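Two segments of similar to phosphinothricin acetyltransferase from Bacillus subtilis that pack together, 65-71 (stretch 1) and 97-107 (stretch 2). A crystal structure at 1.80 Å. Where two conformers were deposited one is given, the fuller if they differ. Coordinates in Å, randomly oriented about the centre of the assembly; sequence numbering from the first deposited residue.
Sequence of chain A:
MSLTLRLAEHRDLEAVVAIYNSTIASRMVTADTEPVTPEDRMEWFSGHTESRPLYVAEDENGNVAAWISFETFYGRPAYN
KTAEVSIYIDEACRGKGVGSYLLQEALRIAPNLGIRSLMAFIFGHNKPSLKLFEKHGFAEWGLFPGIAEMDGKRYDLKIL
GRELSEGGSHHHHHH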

# COMPACT_ATOMS: atom_id res chain seq x y z
N ALA A 65 -0.67 13.57 -2.44
CA ALA A 65 0.25 12.99 -3.42
C ALA A 65 0.47 11.49 -3.28
O ALA A 65 1.03 10.86 -4.18
CB ALA A 65 1.59 13.71 -3.36
N ALA A 66 0.05 10.92 -2.16
CA ALA A 66 0.25 9.49 -1.92
C ALA A 66 -0.54 9.05 -0.71
O ALA A 66 -1.08 9.89 0.03
CB ALA A 66 1.74 9.21 -1.70
N TRP A 67 -0.65 7.75 -0.50
CA TRP A 67 -1.35 7.24 0.66
C TRP A 67 -0.79 5.91 1.15
O TRP A 67 -0.13 5.19 0.39
CB TRP A 67 -2.87 7.13 0.43
CG TRP A 67 -3.34 6.40 -0.82
CD1 TRP A 67 -3.62 6.96 -2.03
CD2 TRP A 67 -3.69 5.02 -0.93
NE1 TRP A 67 -4.13 6.01 -2.89
CE2 TRP A 67 -4.19 4.81 -2.23
CE3 TRP A 67 -3.64 3.93 -0.04
CZ2 TRP A 67 -4.63 3.56 -2.68
CZ3 TRP A 67 -4.08 2.69 -0.48
CH2 TRP A 67 -4.57 2.52 -1.79
N ILE A 68 -1.03 5.63 2.42
CA ILE A 68 -0.58 4.40 3.07
C ILE A 68 -1.80 3.78 3.73
O ILE A 68 -2.48 4.42 4.53
CB ILE A 68 0.45 4.68 4.18
CG1 ILE A 68 1.62 5.49 3.63
CG2 ILE A 68 0.97 3.36 4.74
CD1 ILE A 68 2.59 5.92 4.72
N SER A 69 -2.08 2.52 3.40
CA SER A 69 -3.23 1.83 3.95
C SER A 69 -2.81 0.61 4.75
O SER A 69 -1.98 -0.17 4.29
CB SER A 69 -4.15 1.39 2.81
OG SER A 69 -5.15 0.48 3.25
N PHE A 70 -3.35 0.47 5.96
CA PHE A 70 -3.08 -0.70 6.78
C PHE A 70 -4.37 -1.51 6.69
O PHE A 70 -5.46 -0.97 6.88
CB PHE A 70 -2.79 -0.34 8.23
CG PHE A 70 -1.45 0.29 8.44
CD1 PHE A 70 -1.30 1.67 8.40
CD2 PHE A 70 -0.32 -0.50 8.64
CE1 PHE A 70 -0.04 2.26 8.56
CE2 PHE A 70 0.95 0.08 8.79
CZ PHE A 70 1.08 1.46 8.75
N GLU A 71 -4.26 -2.79 6.38
CA GLU A 71 -5.45 -3.62 6.25
C GLU A 71 -5.30 -4.92 6.99
O GLU A 71 -4.18 -5.40 7.21
CB GLU A 71 -5.73 -3.87 4.77
CG GLU A 71 -6.14 -2.61 4.02
CD GLU A 71 -6.10 -2.77 2.52
OE1 GLU A 71 -6.64 -3.78 2.01
OE2 GLU A 71 -5.53 -1.89 1.84
N GLY A 97 11.91 9.73 -4.44
CA GLY A 97 12.24 9.26 -3.10
C GLY A 97 11.05 9.22 -2.17
O GLY A 97 11.20 9.10 -0.95
N VAL A 98 9.85 9.33 -2.74
CA VAL A 98 8.63 9.30 -1.94
C VAL A 98 8.45 7.93 -1.27
O VAL A 98 8.09 7.85 -0.09
CB VAL A 98 7.39 9.60 -2.81
CG1 VAL A 98 6.12 9.46 -1.99
CG2 VAL A 98 7.49 11.00 -3.39
N GLY A 99 8.70 6.86 -2.02
CA GLY A 99 8.56 5.52 -1.49
C GLY A 99 9.32 5.28 -0.20
O GLY A 99 8.78 4.73 0.77
N SER A 100 10.59 5.67 -0.18
CA SER A 100 11.43 5.50 1.00
C SER A 100 10.85 6.19 2.22
O SER A 100 10.79 5.61 3.31
CB SER A 100 12.84 6.04 0.72
OG SER A 100 13.60 6.08 1.90
N TYR A 101 10.43 7.44 2.04
CA TYR A 101 9.86 8.19 3.14
C TYR A 101 8.57 7.56 3.66
O TYR A 101 8.38 7.41 4.86
CB TYR A 101 9.57 9.63 2.71
CG TYR A 101 9.00 10.47 3.82
CD1 TYR A 101 9.78 10.84 4.92
CD2 TYR A 101 7.66 10.85 3.81
CE1 TYR A 101 9.25 11.58 5.97
CE2 TYR A 101 7.11 11.59 4.86
CZ TYR A 101 7.91 11.94 5.93
OH TYR A 101 7.38 12.67 6.98
N LEU A 102 7.69 7.18 2.74
CA LEU A 102 6.41 6.57 3.12
C LEU A 102 6.58 5.26 3.87
O LEU A 102 5.88 5.01 4.86
CB LEU A 102 5.54 6.35 1.88
CG LEU A 102 5.17 7.64 1.13
CD1 LEU A 102 4.39 7.31 -0.14
CD2 LEU A 102 4.33 8.52 2.05
N LEU A 103 7.50 4.41 3.42
CA LEU A 103 7.71 3.14 4.10
C LEU A 103 8.25 3.39 5.50
O LEU A 103 7.83 2.76 6.46
CB LEU A 103 8.66 2.24 3.31
CG LEU A 103 8.91 0.84 3.92
CD1 LEU A 103 7.59 0.16 4.26
CD2 LEU A 103 9.71 -0.00 2.93
N GLN A 104 9.19 4.33 5.61
CA GLN A 104 9.77 4.64 6.92
C GLN A 104 8.67 5.08 7.88
O GLN A 104 8.63 4.64 9.02
CB GLN A 104 10.83 5.73 6.78
CG GLN A 104 11.40 6.22 8.10
CD GLN A 104 12.42 7.33 7.92
OE1 GLN A 104 13.51 7.10 7.38
NE2 GLN A 104 12.07 8.54 8.36
N GLU A 105 7.76 5.94 7.41
CA GLU A 105 6.66 6.41 8.25
C GLU A 105 5.71 5.27 8.59
O GLU A 105 5.23 5.16 9.71
CB GLU A 105 5.89 7.53 7.55
CG GLU A 105 6.66 8.84 7.46
CD GLU A 105 7.43 9.14 8.74
OE1 GLU A 105 6.80 9.29 9.81
OE2 GLU A 105 8.68 9.21 8.69
N ALA A 106 5.43 4.41 7.62
CA ALA A 106 4.55 3.28 7.86
C ALA A 106 5.13 2.42 8.98
O ALA A 106 4.42 1.99 9.89
CB ALA A 106 4.39 2.44 6.58
N LEU A 107 6.44 2.21 8.93
CA LEU A 107 7.13 1.40 9.93
C LEU A 107 7.20 2.05 11.31
O LEU A 107 7.26 1.35 12.33
CB LEU A 107 8.54 1.04 9.44
CG LEU A 107 8.58 0.01 8.29
CD1 LEU A 107 9.99 -0.07 7.70
CD2 LEU A 107 8.14 -1.34 8.82

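A helix, 98-107, lies across one strand, 65-71. The two run in broadly the same direction, with 32° between their axes and a closest approach of 9.5 Å. No hydrogen bond joins them. The contact is made by apolar side chains and buries 269 Å², counting both sides.

Gly-97 sits at the N-cap position, just before the helix. It does not touch the strand. Its phi of 87° and psi of 14° would press a CB against the preceding carbonyl oxygen, so glycine suits the turn.

Val-98 opens the helix and points toward the strand. Its CG1 lies 4.4 Å from CB of Ala-66, a light contact at the margin of the packing. Gly-99, Ser-100 and Tyr-101 follow without touching the strand.

Leu-102, one helical turn after Val-98, is the buried centre of the helix's contribution. It points toward the strand with chi1 m and chi2 t. Its CD1 reaches 3.6 Å from CB of Ala-66, and its CD2 lies 4.1 Å from CD1 of Ile-68. The two methyls thus meet different strand residues. The side chain of Ala-66 is a single methyl, and the leucine packs directly on it. Ile-68 CD1 also rests 3.4 Å from the backbone O of Leu-102. This is a packing contact, since CD1 is a methyl carbon.

Leu-103 points away from the strand, and Gln-104 is exposed and out of reach. Glu-105 is buried, but the end of its side chain leads away from the strand. A weak hydrogen bond runs from Gln-104 NE2 to Glu-105 OE2, at 3.5 Å.

Ala-106, a turn after Leu-102, is where helix and strand come nearest in backbone register: its CA is 7.1 Å from CA of Ile-68. Its CB points sideways and lies 4.0 Å from CG2 of Ile-68. The short side chain fits this close spacing. Ile-68 thereby spans two helical positions, its CD1 lying against Leu-102 and also 4.3 Å from CB of Ala-106. It has the largest covered area of any residue in the contact. Phe-70 closes this end. Its CA-to-CB bond points sideways, but the ring comes nearer, bringing CZ to 4.1 Å from CB of Ala-106. CZ is also 3.6 Å from O of Ala-106, which lies at the ring edge, near its plane.

Leu-107 points away and takes no part. On the strand, the contacting residues alternate with Trp-67, which points away, and Ser-69, which is out of reach.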